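Local coordinates for protein peptide chain release factor subunit 1 (Methanosarcina mazei, PDB 3IR9) that probably directs the release of nascent peptides when UAA, UAG or UGA enters the ribosome, here represented by its C-terminal domain, at residues G28-V33 with F143-Q148; E75-K80 with N88-R93; N57-S62 with S126-K131; V63-L68 with K135-S140. One frame throughout, in Å; residues are numbered along the deposited sequence.

Interaction 1. Residues G28-V33 with F143-Q148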
loop_
_atom_site.group_PDB
_atom_site.type_symbol
_atom_site.label_atom_id
_atom_site.label_comp_id
_atom_site.label_asym_id
_atom_site.label_seq_id
_atom_site.Cartn_x
_atom_site.Cartn_y
_atom_site.Cartn_z
ATOM N N GLY A 28 -3.926 17.677 -7.575
ATOM C CA GLY A 28 -5.076 18.263 -6.904
ATOM C C GLY A 28 -4.872 18.399 -5.403
ATOM O O GLY A 28 -5.263 19.405 -4.809
ATOM N N GLN A 29 -4.244 17.396 -4.790
ATOM C CA GLN A 29 -3.961 17.413 -3.355
ATOM C C GLN A 29 -2.962 18.506 -2.973
ATOM O O GLN A 29 -3.093 19.131 -1.922
ATOM C CB GLN A 29 -3.437 16.052 -2.883
ATOM C CG GLN A 29 -4.391 14.884 -3.092
ATOM C CD GLN A 29 -3.867 13.598 -2.472
ATOM O OE1 GLN A 29 -2.992 13.630 -1.605
ATOM N NE2 GLN A 29 -4.398 12.461 -2.913
ATOM N N LYS A 30 -1.955 18.719 -3.818
ATOM C CA LYS A 30 -0.980 19.780 -3.595
ATOM C C LYS A 30 -1.645 21.144 -3.670
ATOM O O LYS A 30 -1.717 21.859 -2.673
ATOM C CB LYS A 30 0.146 19.710 -4.627
ATOM C CG LYS A 30 1.195 18.651 -4.339
ATOM C CD LYS A 30 2.372 18.785 -5.300
ATOM C CE LYS A 30 3.494 17.812 -4.960
ATOM N NZ LYS A 30 4.732 18.119 -5.733
ATOM N N ASN A 31 -2.122 21.500 -4.860
ATOM C CA ASN A 31 -2.784 22.783 -5.082
ATOM C C ASN A 31 -3.821 23.107 -4.018
ATOM O O ASN A 31 -4.029 24.271 -3.681
ATOM C CB ASN A 31 -3.442 22.823 -6.463
ATOM C CG ASN A 31 -2.432 22.815 -7.588
ATOM O OD1 ASN A 31 -2.793 22.723 -8.764
ATOM N ND2 ASN A 31 -1.154 22.908 -7.235
ATOM N N ALA A 32 -4.468 22.074 -3.488
ATOM C CA ALA A 32 -5.498 22.259 -2.472
ATOM C C ALA A 32 -4.916 22.700 -1.124
ATOM O O ALA A 32 -5.425 23.638 -0.503
ATOM C CB ALA A 32 -6.325 20.996 -2.317
ATOM N N VAL A 33 -3.861 22.025 -0.670
ATOM C CA VAL A 33 -3.186 22.433 0.553
ATOM C C VAL A 33 -2.663 23.851 0.363
ATOM O O VAL A 33 -2.813 24.710 1.231
ATOM C CB VAL A 33 -2.020 21.488 0.925
ATOM C CG1 VAL A 33 -1.405 21.918 2.245
ATOM C CG2 VAL A 33 -2.497 20.041 1.010
ATOM N N PHE A 143 4.165 14.565 0.432
ATOM C CA PHE A 143 4.728 15.887 0.158
ATOM C C PHE A 143 4.624 16.773 1.393
ATOM O O PHE A 143 3.725 16.597 2.215
ATOM C CB PHE A 143 4.051 16.546 -1.048
ATOM C CG PHE A 143 2.567 16.715 -0.900
ATOM C CD1 PHE A 143 1.726 15.613 -0.886
ATOM C CD2 PHE A 143 2.010 17.978 -0.794
ATOM C CE1 PHE A 143 0.358 15.767 -0.753
ATOM C CE2 PHE A 143 0.644 18.139 -0.665
ATOM C CZ PHE A 143 -0.181 17.033 -0.645
ATOM N N ASP A 144 5.551 17.713 1.534
ATOM C CA ASP A 144 5.651 18.463 2.779
ATOM C C ASP A 144 4.290 19.040 3.134
ATOM O O ASP A 144 3.818 18.897 4.257
ATOM C CB ASP A 144 6.702 19.575 2.674
ATOM C CG ASP A 144 7.278 19.964 4.028
ATOM O OD1 ASP A 144 7.377 19.082 4.909
ATOM O OD2 ASP A 144 7.636 21.148 4.211
ATOM N N GLU A 145 3.662 19.679 2.157
ATOM C CA GLU A 145 2.355 20.283 2.343
ATOM C C GLU A 145 1.433 19.305 3.058
ATOM O O GLU A 145 0.875 19.615 4.110
ATOM C CB GLU A 145 1.766 20.680 0.989
ATOM C CG GLU A 145 2.678 21.561 0.125
ATOM C CD GLU A 145 3.842 20.802 -0.506
ATOM O OE1 GLU A 145 4.850 20.537 0.183
ATOM O OE2 GLU A 145 3.758 20.484 -1.708
ATOM N N GLY A 146 1.294 18.113 2.485
ATOM C CA GLY A 146 0.460 17.074 3.060
ATOM C C GLY A 146 1.004 16.525 4.362
ATOM O O GLY A 146 0.301 15.854 5.130
ATOM N N SER A 147 2.274 16.813 4.608
ATOM C CA SER A 147 2.906 16.433 5.858
ATOM C C SER A 147 2.567 17.460 6.936
ATOM O O SER A 147 2.067 17.110 8.004
ATOM C CB SER A 147 4.417 16.308 5.676
ATOM O OG SER A 147 4.927 15.263 6.482
ATOM N N GLN A 148 2.823 18.731 6.646
ATOM C CA GLN A 148 2.472 19.802 7.571
ATOM C C GLN A 148 0.988 19.764 7.913
ATOM O O GLN A 148 0.602 20.003 9.055
ATOM C CB GLN A 148 2.855 21.166 6.996
ATOM C CG GLN A 148 4.357 21.347 6.815
ATOM C CD GLN A 148 4.795 22.798 6.914
ATOM O OE1 GLN A 148 4.105 23.702 6.440
ATOM N NE2 GLN A 148 5.951 23.027 7.535
#
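Val-33 and Glu-145 are the nearest CA pair, 6.2 Å apart, where the second half of helix 10-41 meets the first turn of helix 144-151. Phe-143 sits at the N-cap position of the second helix and directs its side chain at the first. CG of Phe-143 stands between its own N and carbonyl carbon (chi1 58°), and the ring has a neighbour over each face, both displaced toward the rim. Over one lies Lys-30 CG, a CH-pi contact 4.0 Å from the ring centroid; over the other lies the backbone N of Gly-146, where a CB would collide with the ring. Val-33 meets Phe-143 tip to tip, its CG2 4.0 Å from CE2 near the ring plane, while Val-33 CG1 packs 3.6 Å from Glu-145 CB. The carboxylate of Glu-145 is paired with Arg-34, and Gln-29 OE1 accepts a bond from Ser-140 N. An alanine in place of Phe-143 would probably leave Lys-30 CG and Val-33 CG2 without their aromatic partner and open a gap between the helices. With Ala-32 and Val-33 also resting on strand 135-139, this is helix-to-helix packing along one face of the sheet in an alpha/beta domain, here domain 3 of the eRF1 family.

Interaction 2. Residues E75-K80 with N88-R93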
loop_
_atom_site.group_PDB
_atom_site.type_symbol
_atom_site.label_atom_id
_atom_site.label_comp_id
_atom_site.label_asym_id
_atom_site.label_seq_id
_atom_site.Cartn_x
_atom_site.Cartn_y
_atom_site.Cartn_z
ATOM N N GLU A 75 -11.389 8.295 16.233
ATOM C CA GLU A 75 -12.831 8.101 16.107
ATOM C C GLU A 75 -13.613 9.096 16.957
ATOM O O GLU A 75 -13.116 9.607 17.960
ATOM C CB GLU A 75 -13.236 6.687 16.530
ATOM C CG GLU A 75 -12.180 5.625 16.345
ATOM C CD GLU A 75 -12.625 4.292 16.909
ATOM O OE1 GLU A 75 -12.213 3.948 18.038
ATOM O OE2 GLU A 75 -13.412 3.598 16.231
ATOM N N ARG A 76 -14.854 9.344 16.560
ATOM C CA ARG A 76 -15.752 10.181 17.338
ATOM C C ARG A 76 -16.744 9.311 18.105
ATOM O O ARG A 76 -17.518 8.555 17.520
ATOM C CB ARG A 76 -16.494 11.162 16.427
ATOM C CG ARG A 76 -17.418 12.130 17.149
ATOM C CD ARG A 76 -16.650 12.975 18.154
ATOM N NE ARG A 76 -17.413 14.153 18.544
ATOM C CZ ARG A 76 -16.928 15.158 19.260
ATOM N NH1 ARG A 76 -15.670 15.143 19.682
ATOM N NH2 ARG A 76 -17.710 16.184 19.547
ATOM N N VAL A 77 -16.719 9.424 19.424
ATOM C CA VAL A 77 -17.558 8.587 20.266
ATOM C C VAL A 77 -18.755 9.357 20.818
ATOM O O VAL A 77 -18.604 10.356 21.521
ATOM C CB VAL A 77 -16.750 8.001 21.441
ATOM C CG1 VAL A 77 -17.567 6.948 22.166
ATOM C CG2 VAL A 77 -15.428 7.424 20.944
ATOM N N THR A 78 -19.954 8.891 20.496
ATOM C CA THR A 78 -21.148 9.448 21.112
ATOM C C THR A 78 -21.583 8.555 22.266
ATOM O O THR A 78 -21.520 7.326 22.180
ATOM C CB THR A 78 -22.312 9.600 20.110
ATOM O OG1 THR A 78 -21.933 10.494 19.056
ATOM C CG2 THR A 78 -23.549 10.137 20.809
ATOM N N THR A 79 -22.010 9.182 23.353
ATOM C CA THR A 79 -22.556 8.453 24.485
ATOM C C THR A 79 -23.864 9.122 24.932
ATOM O O THR A 79 -24.037 10.332 24.779
ATOM C CB THR A 79 -21.532 8.368 25.649
ATOM O OG1 THR A 79 -21.454 9.627 26.327
ATOM C CG2 THR A 79 -20.145 8.003 25.124
ATOM N N LYS A 80 -24.791 8.334 25.462
ATOM C CA LYS A 80 -26.071 8.872 25.908
ATOM C C LYS A 80 -26.593 8.162 27.162
ATOM O O LYS A 80 -26.435 6.951 27.321
ATOM C CB LYS A 80 -27.106 8.796 24.784
ATOM C CG LYS A 80 -26.665 9.448 23.485
ATOM C CD LYS A 80 -27.740 9.299 22.431
ATOM C CE LYS A 80 -27.198 9.595 21.050
ATOM N NZ LYS A 80 -28.156 9.165 19.994
ATOM N N ASN A 88 -22.996 13.147 25.536
ATOM C CA ASN A 88 -21.738 13.806 25.213
ATOM C C ASN A 88 -21.068 13.139 24.017
ATOM O O ASN A 88 -21.341 11.977 23.715
ATOM C CB ASN A 88 -20.793 13.828 26.419
ATOM C CG ASN A 88 -20.141 12.483 26.685
ATOM O OD1 ASN A 88 -19.273 12.039 25.935
ATOM N ND2 ASN A 88 -20.542 11.836 27.773
ATOM N N LYS A 89 -20.214 13.888 23.324
ATOM C CA LYS A 89 -19.405 13.339 22.244
ATOM C C LYS A 89 -17.978 13.735 22.523
ATOM O O LYS A 89 -17.724 14.632 23.326
ATOM C CB LYS A 89 -19.828 13.888 20.876
ATOM C CG LYS A 89 -21.272 13.620 20.490
ATOM C CD LYS A 89 -21.612 14.342 19.206
ATOM C CE LYS A 89 -23.060 14.781 19.198
ATOM N NZ LYS A 89 -23.974 13.630 19.376
ATOM N N TRP A 90 -17.046 13.062 21.863
ATOM C CA TRP A 90 -15.641 13.397 21.989
ATOM C C TRP A 90 -14.848 12.538 21.029
ATOM O O TRP A 90 -15.313 11.492 20.579
ATOM C CB TRP A 90 -15.147 13.218 23.430
ATOM C CG TRP A 90 -15.449 11.877 24.020
ATOM C CD1 TRP A 90 -16.666 11.417 24.433
ATOM C CD2 TRP A 90 -14.514 10.823 24.273
ATOM N NE1 TRP A 90 -16.548 10.135 24.922
ATOM C CE2 TRP A 90 -15.237 9.748 24.835
ATOM C CE3 TRP A 90 -13.136 10.682 24.073
ATOM C CZ2 TRP A 90 -14.627 8.545 25.200
ATOM C CZ3 TRP A 90 -12.531 9.487 24.438
ATOM C CH2 TRP A 90 -13.277 8.434 24.993
ATOM N N THR A 91 -13.651 12.986 20.702
ATOM C CA THR A 91 -12.839 12.243 19.767
ATOM C C THR A 91 -11.680 11.566 20.477
ATOM O O THR A 91 -10.950 12.188 21.253
ATOM C CB THR A 91 -12.334 13.139 18.633
ATOM O OG1 THR A 91 -13.450 13.563 17.842
ATOM C CG2 THR A 91 -11.357 12.379 17.749
ATOM N N ARG A 92 -11.533 10.274 20.216
ATOM C CA ARG A 92 -10.453 9.499 20.796
ATOM C C ARG A 92 -9.614 8.896 19.683
ATOM O O ARG A 92 -10.143 8.410 18.682
ATOM C CB ARG A 92 -11.002 8.411 21.731
ATOM C CG ARG A 92 -11.570 7.173 21.042
ATOM C CD ARG A 92 -10.604 5.998 21.131
ATOM N NE ARG A 92 -10.630 5.372 22.451
ATOM C CZ ARG A 92 -11.034 4.126 22.679
ATOM N NH1 ARG A 92 -11.029 3.639 23.914
ATOM N NH2 ARG A 92 -11.433 3.365 21.669
ATOM N N ARG A 93 -8.300 8.958 19.852
ATOM C CA ARG A 93 -7.377 8.326 18.924
ATOM C C ARG A 93 -7.532 6.818 19.059
ATOM O O ARG A 93 -7.377 6.283 20.155
ATOM C CB ARG A 93 -5.949 8.732 19.275
ATOM C CG ARG A 93 -4.907 8.350 18.244
ATOM C CD ARG A 93 -3.539 8.311 18.894
ATOM N NE ARG A 93 -3.432 9.299 19.965
ATOM C CZ ARG A 93 -2.705 10.409 19.895
ATOM N NH1 ARG A 93 -2.006 10.680 18.802
ATOM N NH2 ARG A 93 -2.673 11.245 20.925
#
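Trp-90 presents one face of its indole to Val-77, whose CB stands 4.3 Å from the centroid of the five-membered ring in a CH-pi contact. At the edge of the same indole, near its plane, Thr-79 CG2 lies 4.2 Å from NE1. The guanidinium of Arg-92 is met edge-on by Glu-75 OE1 in a long salt bridge, 3.8 Å from NH2; the two side chains run side by side with carboxylate and guanidinium planes only 21° apart. Across the sheet, the guanidinium of Arg-76 lies with one face over the backbone of the opposite strand, the carbonyl carbon of Lys-89 below its centre and Trp-90 N toward its rim. The chain of Arg-76 bends at chi2 (59°), which places CD 3.3 Å from Thr-91 OG1, and NE comes within 3.4 Å of Lys-89 CB. An alanine at Arg-76 would probably uncover Lys-89 CB and the backbone of Trp-90 beneath the guanidinium. The strands form an antiparallel beta hairpin within a three-stranded sheet, completed by strand 113-120. Its turn carries Cys-84, which binds zinc together with Cys-81, Cys-106 and Cys-109, an arrangement consistent with a zinc ribbon. Paired backbone bonds join Glu-75 to Arg-92, with Glu-75 N 2.8 Å from Arg-92 O, and join Thr-79 to Asn-88, with Thr-79 N 2.9 Å from Asn-88 O. On the face shared with Arg-76, Thr-78 runs alongside Lys-89, OG1 at 3.5 Å from CG. Thr-91 OG1 on this face is hydrogen-bonded to Glu-51 of helix 51-58.

Interaction 3. Residues N57-S62 with S126-K131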
loop_
_atom_site.group_PDB
_atom_site.type_symbol
_atom_site.label_atom_id
_atom_site.label_comp_id
_atom_site.label_asym_id
_atom_site.label_seq_id
_atom_site.Cartn_x
_atom_site.Cartn_y
_atom_site.Cartn_z
ATOM N N ASN A 57 -17.865 24.665 11.604
ATOM C CA ASN A 57 -18.144 25.323 10.342
ATOM C C ASN A 57 -18.963 24.418 9.436
ATOM O O ASN A 57 -19.875 24.876 8.747
ATOM C CB ASN A 57 -16.847 25.764 9.672
ATOM C CG ASN A 57 -16.246 26.993 10.332
ATOM O OD1 ASN A 57 -15.217 26.913 11.003
ATOM N ND2 ASN A 57 -16.901 28.135 10.159
ATOM N N LEU A 58 -18.654 23.126 9.468
ATOM C CA LEU A 58 -19.403 22.140 8.693
ATOM C C LEU A 58 -20.857 22.084 9.135
ATOM O O LEU A 58 -21.757 21.839 8.327
ATOM C CB LEU A 58 -18.769 20.759 8.841
ATOM C CG LEU A 58 -17.487 20.548 8.042
ATOM C CD1 LEU A 58 -16.703 19.367 8.586
ATOM C CD2 LEU A 58 -17.806 20.357 6.571
ATOM N N GLU A 59 -21.074 22.313 10.428
ATOM C CA GLU A 59 -22.411 22.254 11.013
ATOM C C GLU A 59 -23.212 23.517 10.716
ATOM O O GLU A 59 -24.337 23.675 11.175
ATOM C CB GLU A 59 -22.337 21.984 12.521
ATOM C CG GLU A 59 -21.728 20.619 12.858
ATOM C CD GLU A 59 -21.601 20.361 14.351
ATOM O OE1 GLU A 59 -21.580 21.343 15.125
ATOM O OE2 GLU A 59 -21.511 19.175 14.747
ATOM N N ILE A 60 -22.627 24.408 9.928
ATOM C CA ILE A 60 -23.342 25.584 9.477
ATOM C C ILE A 60 -23.119 25.781 7.987
ATOM O O ILE A 60 -23.336 26.868 7.449
ATOM C CB ILE A 60 -22.943 26.841 10.274
ATOM C CG1 ILE A 60 -21.451 27.126 10.147
ATOM C CG2 ILE A 60 -23.280 26.657 11.730
ATOM C CD1 ILE A 60 -21.048 28.426 10.794
ATOM N N ASN A 61 -22.670 24.717 7.328
ATOM C CA ASN A 61 -22.607 24.695 5.872
ATOM C C ASN A 61 -21.687 25.762 5.302
ATOM O O ASN A 61 -21.859 26.183 4.159
ATOM C CB ASN A 61 -24.013 24.888 5.302
ATOM C CG ASN A 61 -25.056 24.093 6.055
ATOM O OD1 ASN A 61 -24.973 22.868 6.146
ATOM N ND2 ASN A 61 -26.045 24.784 6.603
ATOM N N SER A 62 -20.718 26.198 6.102
ATOM C CA SER A 62 -19.817 27.284 5.707
ATOM C C SER A 62 -18.545 26.814 4.996
ATOM O O SER A 62 -17.747 27.632 4.533
ATOM C CB SER A 62 -19.437 28.144 6.919
ATOM O OG SER A 62 -18.602 27.436 7.822
ATOM N N SER A 126 -16.887 13.872 6.371
ATOM C CA SER A 126 -17.288 13.686 4.982
ATOM C C SER A 126 -18.811 13.671 4.850
ATOM O O SER A 126 -19.365 14.150 3.858
ATOM C CB SER A 126 -16.695 12.392 4.438
ATOM O OG SER A 126 -15.286 12.416 4.556
ATOM N N GLU A 127 -19.476 13.118 5.862
ATOM C CA GLU A 127 -20.934 13.137 5.945
ATOM C C GLU A 127 -21.438 14.580 5.980
ATOM O O GLU A 127 -22.372 14.940 5.266
ATOM C CB GLU A 127 -21.407 12.388 7.198
ATOM C CG GLU A 127 -20.893 10.950 7.328
ATOM C CD GLU A 127 -21.152 10.349 8.710
ATOM O OE1 GLU A 127 -21.068 9.109 8.854
ATOM O OE2 GLU A 127 -21.440 11.120 9.653
ATOM N N LEU A 128 -20.814 15.402 6.820
ATOM C CA LEU A 128 -21.184 16.808 6.926
ATOM C C LEU A 128 -20.790 17.579 5.675
ATOM O O LEU A 128 -21.567 18.388 5.174
ATOM C CB LEU A 128 -20.532 17.444 8.150
ATOM C CG LEU A 128 -20.793 16.744 9.475
ATOM C CD1 LEU A 128 -20.198 17.553 10.603
ATOM C CD2 LEU A 128 -22.282 16.559 9.666
ATOM N N ALA A 129 -19.578 17.340 5.177
ATOM C CA ALA A 129 -19.143 17.965 3.936
ATOM C C ALA A 129 -20.200 17.734 2.870
ATOM O O ALA A 129 -20.734 18.682 2.297
ATOM C CB ALA A 129 -17.804 17.405 3.483
ATOM N N ASP A 130 -20.509 16.466 2.621
ATOM C CA ASP A 130 -21.477 16.097 1.597
ATOM C C ASP A 130 -22.790 16.849 1.812
ATOM O O ASP A 130 -23.378 17.393 0.875
ATOM C CB ASP A 130 -21.716 14.586 1.624
ATOM C CG ASP A 130 -21.971 14.011 0.246
ATOM O OD1 ASP A 130 -21.013 13.939 -0.556
ATOM O OD2 ASP A 130 -23.128 13.623 -0.026
ATOM N N LYS A 131 -23.236 16.872 3.063
ATOM C CA LYS A 131 -24.435 17.604 3.456
ATOM C C LYS A 131 -24.470 19.031 2.892
ATOM O O LYS A 131 -25.422 19.403 2.201
ATOM C CB LYS A 131 -24.575 17.587 4.988
ATOM C CG LYS A 131 -24.904 18.919 5.652
ATOM C CD LYS A 131 -24.550 18.861 7.139
ATOM C CE LYS A 131 -24.257 20.242 7.722
ATOM N NZ LYS A 131 -25.494 20.989 8.078
#
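Leu-58 and Leu-128 direct their side chains at each other between the last turn of helix 51-58 and helix 121-131, meeting with CB 3.8 Å from CB. CD1 of Leu-128 reaches 3.9 Å from Leu-58 CB and also touches the aliphatic CG of Glu-59, whose side chain crosses it at a slant. The other end of Leu-58 works differently: its CD2 comes down on the helix backbone, 3.8 Å from Ala-129 N, with Ala-129 CB a little farther on. Beyond the leucines, Lys-131 and Asn-61 cross at about a right angle. The lysine bends at its last torsion (chi4 81°), which brings NZ to 2.7 Å from Asn-61 OD1 for a hydrogen bond; NZ is tilted 25° from the plane of the amide carbonyl. Asn-61, with positive phi, is the C-prime residue of a Schellman motif, in which Ser-62 N bonds to Asn-57 O and Asn-61 N to Leu-58 O. The same lysine passes its CE 3.0 Å from Leu-58 O. The contact thus grades from apolar packing beside the sheet to a polar pair at the outside, and the ammonium of Lys-131, lying near the carbonyl end of helix 51-58, would probably be favoured by the negative end of that helix dipole.

Interaction 4. Residues V63-L68 with K135-S140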
loop_
_atom_site.group_PDB
_atom_site.type_symbol
_atom_site.label_atom_id
_atom_site.label_comp_id
_atom_site.label_asym_id
_atom_site.label_seq_id
_atom_site.Cartn_x
_atom_site.Cartn_y
_atom_site.Cartn_z
ATOM N N VAL A 63 -18.358 25.502 4.906
ATOM C CA VAL A 63 -17.125 24.957 4.342
ATOM C C VAL A 63 -17.206 24.751 2.831
ATOM O O VAL A 63 -17.998 23.947 2.335
ATOM C CB VAL A 63 -16.689 23.656 5.061
ATOM C CG1 VAL A 63 -15.716 22.855 4.202
ATOM C CG2 VAL A 63 -16.079 23.995 6.416
ATOM N N ASP A 64 -16.381 25.498 2.107
ATOM C CA ASP A 64 -16.280 25.352 0.665
ATOM C C ASP A 64 -15.426 24.142 0.315
ATOM O O ASP A 64 -15.838 23.301 -0.489
ATOM C CB ASP A 64 -15.684 26.610 0.031
ATOM C CG ASP A 64 -15.718 26.566 -1.482
ATOM O OD1 ASP A 64 -16.591 25.855 -2.033
ATOM O OD2 ASP A 64 -14.876 27.238 -2.115
ATOM N N VAL A 65 -14.240 24.065 0.924
ATOM C CA VAL A 65 -13.306 22.957 0.714
ATOM C C VAL A 65 -12.836 22.346 2.040
ATOM O O VAL A 65 -12.380 23.061 2.932
ATOM C CB VAL A 65 -12.051 23.407 -0.066
ATOM C CG1 VAL A 65 -11.116 22.232 -0.277
ATOM C CG2 VAL A 65 -12.431 24.033 -1.397
ATOM N N LEU A 66 -12.944 21.023 2.159
ATOM C CA LEU A 66 -12.532 20.315 3.372
ATOM C C LEU A 66 -11.243 19.523 3.165
ATOM O O LEU A 66 -11.125 18.762 2.207
ATOM C CB LEU A 66 -13.646 19.378 3.842
ATOM C CG LEU A 66 -13.349 18.451 5.022
ATOM C CD1 LEU A 66 -13.052 19.238 6.304
ATOM C CD2 LEU A 66 -14.512 17.486 5.221
ATOM N N LEU A 67 -10.281 19.698 4.067
ATOM C CA LEU A 67 -9.000 19.001 3.961
ATOM C C LEU A 67 -8.740 18.035 5.125
ATOM O O LEU A 67 -8.764 18.427 6.292
ATOM C CB LEU A 67 -7.845 20.001 3.818
ATOM C CG LEU A 67 -7.920 20.943 2.610
ATOM C CD1 LEU A 67 -8.525 22.285 2.999
ATOM C CD2 LEU A 67 -6.547 21.155 1.999
ATOM N N LEU A 68 -8.492 16.771 4.787
ATOM C CA LEU A 68 -8.233 15.714 5.766
ATOM C C LEU A 68 -6.939 14.966 5.408
ATOM O O LEU A 68 -6.740 14.588 4.255
ATOM C CB LEU A 68 -9.416 14.733 5.812
ATOM C CG LEU A 68 -10.842 15.311 5.818
ATOM C CD1 LEU A 68 -11.898 14.216 5.817
ATOM C CD2 LEU A 68 -11.053 16.244 7.002
ATOM N N LYS A 135 -16.681 20.556 -0.863
ATOM C CA LYS A 135 -15.803 19.675 -1.631
ATOM C C LYS A 135 -14.850 18.915 -0.695
ATOM O O LYS A 135 -14.227 19.509 0.189
ATOM C CB LYS A 135 -15.026 20.472 -2.691
ATOM C CG LYS A 135 -15.875 20.952 -3.876
ATOM C CD LYS A 135 -15.053 21.741 -4.902
ATOM C CE LYS A 135 -15.281 23.242 -4.787
ATOM N NZ LYS A 135 -16.611 23.653 -5.325
ATOM N N VAL A 136 -14.745 17.603 -0.889
ATOM C CA VAL A 136 -13.932 16.757 -0.013
ATOM C C VAL A 136 -12.604 16.337 -0.660
ATOM O O VAL A 136 -12.591 15.598 -1.648
ATOM C CB VAL A 136 -14.707 15.494 0.427
ATOM C CG1 VAL A 136 -14.037 14.858 1.636
ATOM C CG2 VAL A 136 -16.157 15.841 0.743
ATOM N N VAL A 137 -11.498 16.816 -0.088
ATOM C CA VAL A 137 -10.148 16.510 -0.568
ATOM C C VAL A 137 -9.316 15.769 0.483
ATOM O O VAL A 137 -9.330 16.126 1.661
ATOM C CB VAL A 137 -9.379 17.794 -0.942
ATOM C CG1 VAL A 137 -7.898 17.486 -1.124
ATOM C CG2 VAL A 137 -9.965 18.425 -2.194
ATOM N N PHE A 138 -8.584 14.743 0.050
ATOM C CA PHE A 138 -7.709 13.994 0.948
ATOM C C PHE A 138 -6.247 14.325 0.686
ATOM O O PHE A 138 -5.890 14.737 -0.415
ATOM C CB PHE A 138 -7.955 12.494 0.809
ATOM C CG PHE A 138 -9.349 12.075 1.185
ATOM C CD1 PHE A 138 -9.673 11.793 2.504
ATOM C CD2 PHE A 138 -10.336 11.966 0.220
ATOM C CE1 PHE A 138 -10.963 11.405 2.854
ATOM C CE2 PHE A 138 -11.627 11.581 0.559
ATOM C CZ PHE A 138 -11.940 11.300 1.878
ATOM N N VAL A 139 -5.402 14.153 1.697
ATOM C CA VAL A 139 -4.007 14.543 1.567
ATOM C C VAL A 139 -3.056 13.496 2.138
ATOM O O VAL A 139 -2.910 13.375 3.353
ATOM C CB VAL A 139 -3.736 15.906 2.234
ATOM C CG1 VAL A 139 -2.271 16.230 2.161
ATOM C CG2 VAL A 139 -4.545 17.003 1.567
ATOM N N SER A 140 -2.408 12.746 1.250
ATOM C CA SER A 140 -1.435 11.750 1.669
ATOM C C SER A 140 -0.349 12.433 2.475
ATOM O O SER A 140 -0.058 13.611 2.277
ATOM C CB SER A 140 -0.808 11.050 0.466
ATOM O OG SER A 140 0.266 11.817 -0.047
#
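Residues Val-65 to Leu-68 and Lys-135 to Phe-138 pair as neighbouring parallel strands of the mixed four-stranded sheet, and helix 121-131 leads into the second of them, as in a beta-alpha-beta crossover with the zinc-bearing hairpin region inserted in the connection. The short strand axes approach to 5.0 Å and their directions differ by 25°. The backbone ladder begins at Lys-135 N, which gives a bond of 2.9 Å to Asp-64 O, and Leu-66 N returns one of 2.8 Å to Lys-135 O. It continues from Val-137 N to Leu-66 O at 3.0 Å, weakens where Leu-68 N faces Val-137 O, and closes from Val-139 N to Leu-68 O at 2.9 Å. On the other edge of strand 63-69, Asp-64 and Val-65 both face Ile-159 in a classic beta bulge. At this corner the side chains of Asp-64 and Lys-135 run side by side, but OD1 stays 4.0 Å from NZ, a long salt bridge where the ladder starts. Val-65, Leu-67 and Val-137 share one face, where Val-65 CG1 lies 4.4 Å from Val-137 CG2 and both valines touch Tyr-4 of the second subunit. Leu-66, Leu-68, Val-136 and Phe-138 occupy the opposite face, where helix 121-131 meets Leu-66 with Phe-125 and Ala-129, Leu-68 with Ser-126 and Val-136 with Ala-129. There CG of Leu-68 is anti to its carbonyl carbon (chi1 -44°), and its side chain lies next to that of Phe-138, pointing the same way, with Leu-68 CD1 4.2 Å from Phe-138 CE1.

In the fold
Interaction 4, a parallel strand pair held chiefly by backbone bonds, is the most buried of the four contacts and the nearest to the centre of the chain; interaction 3 is partly buried, and interactions 1 and 2 are surface contacts. Interactions 1 and 3 attach helices to the strands of interaction 4. Ala-129 and Leu-58 of interaction 3 pack on Leu-66, Val-136 and Val-63, whereas a polar bond and apolar packing join interaction 1 to strand 135-139; helices thus lie against both faces. Both helix contacts are mainly apolar, but only interaction 3 has a hydrogen bond across it. Interaction 2 stands apart in the separate zinc-bearing sheet, its centre 28 Å from that of interaction 1, and combines a backbone ladder with charged side chains.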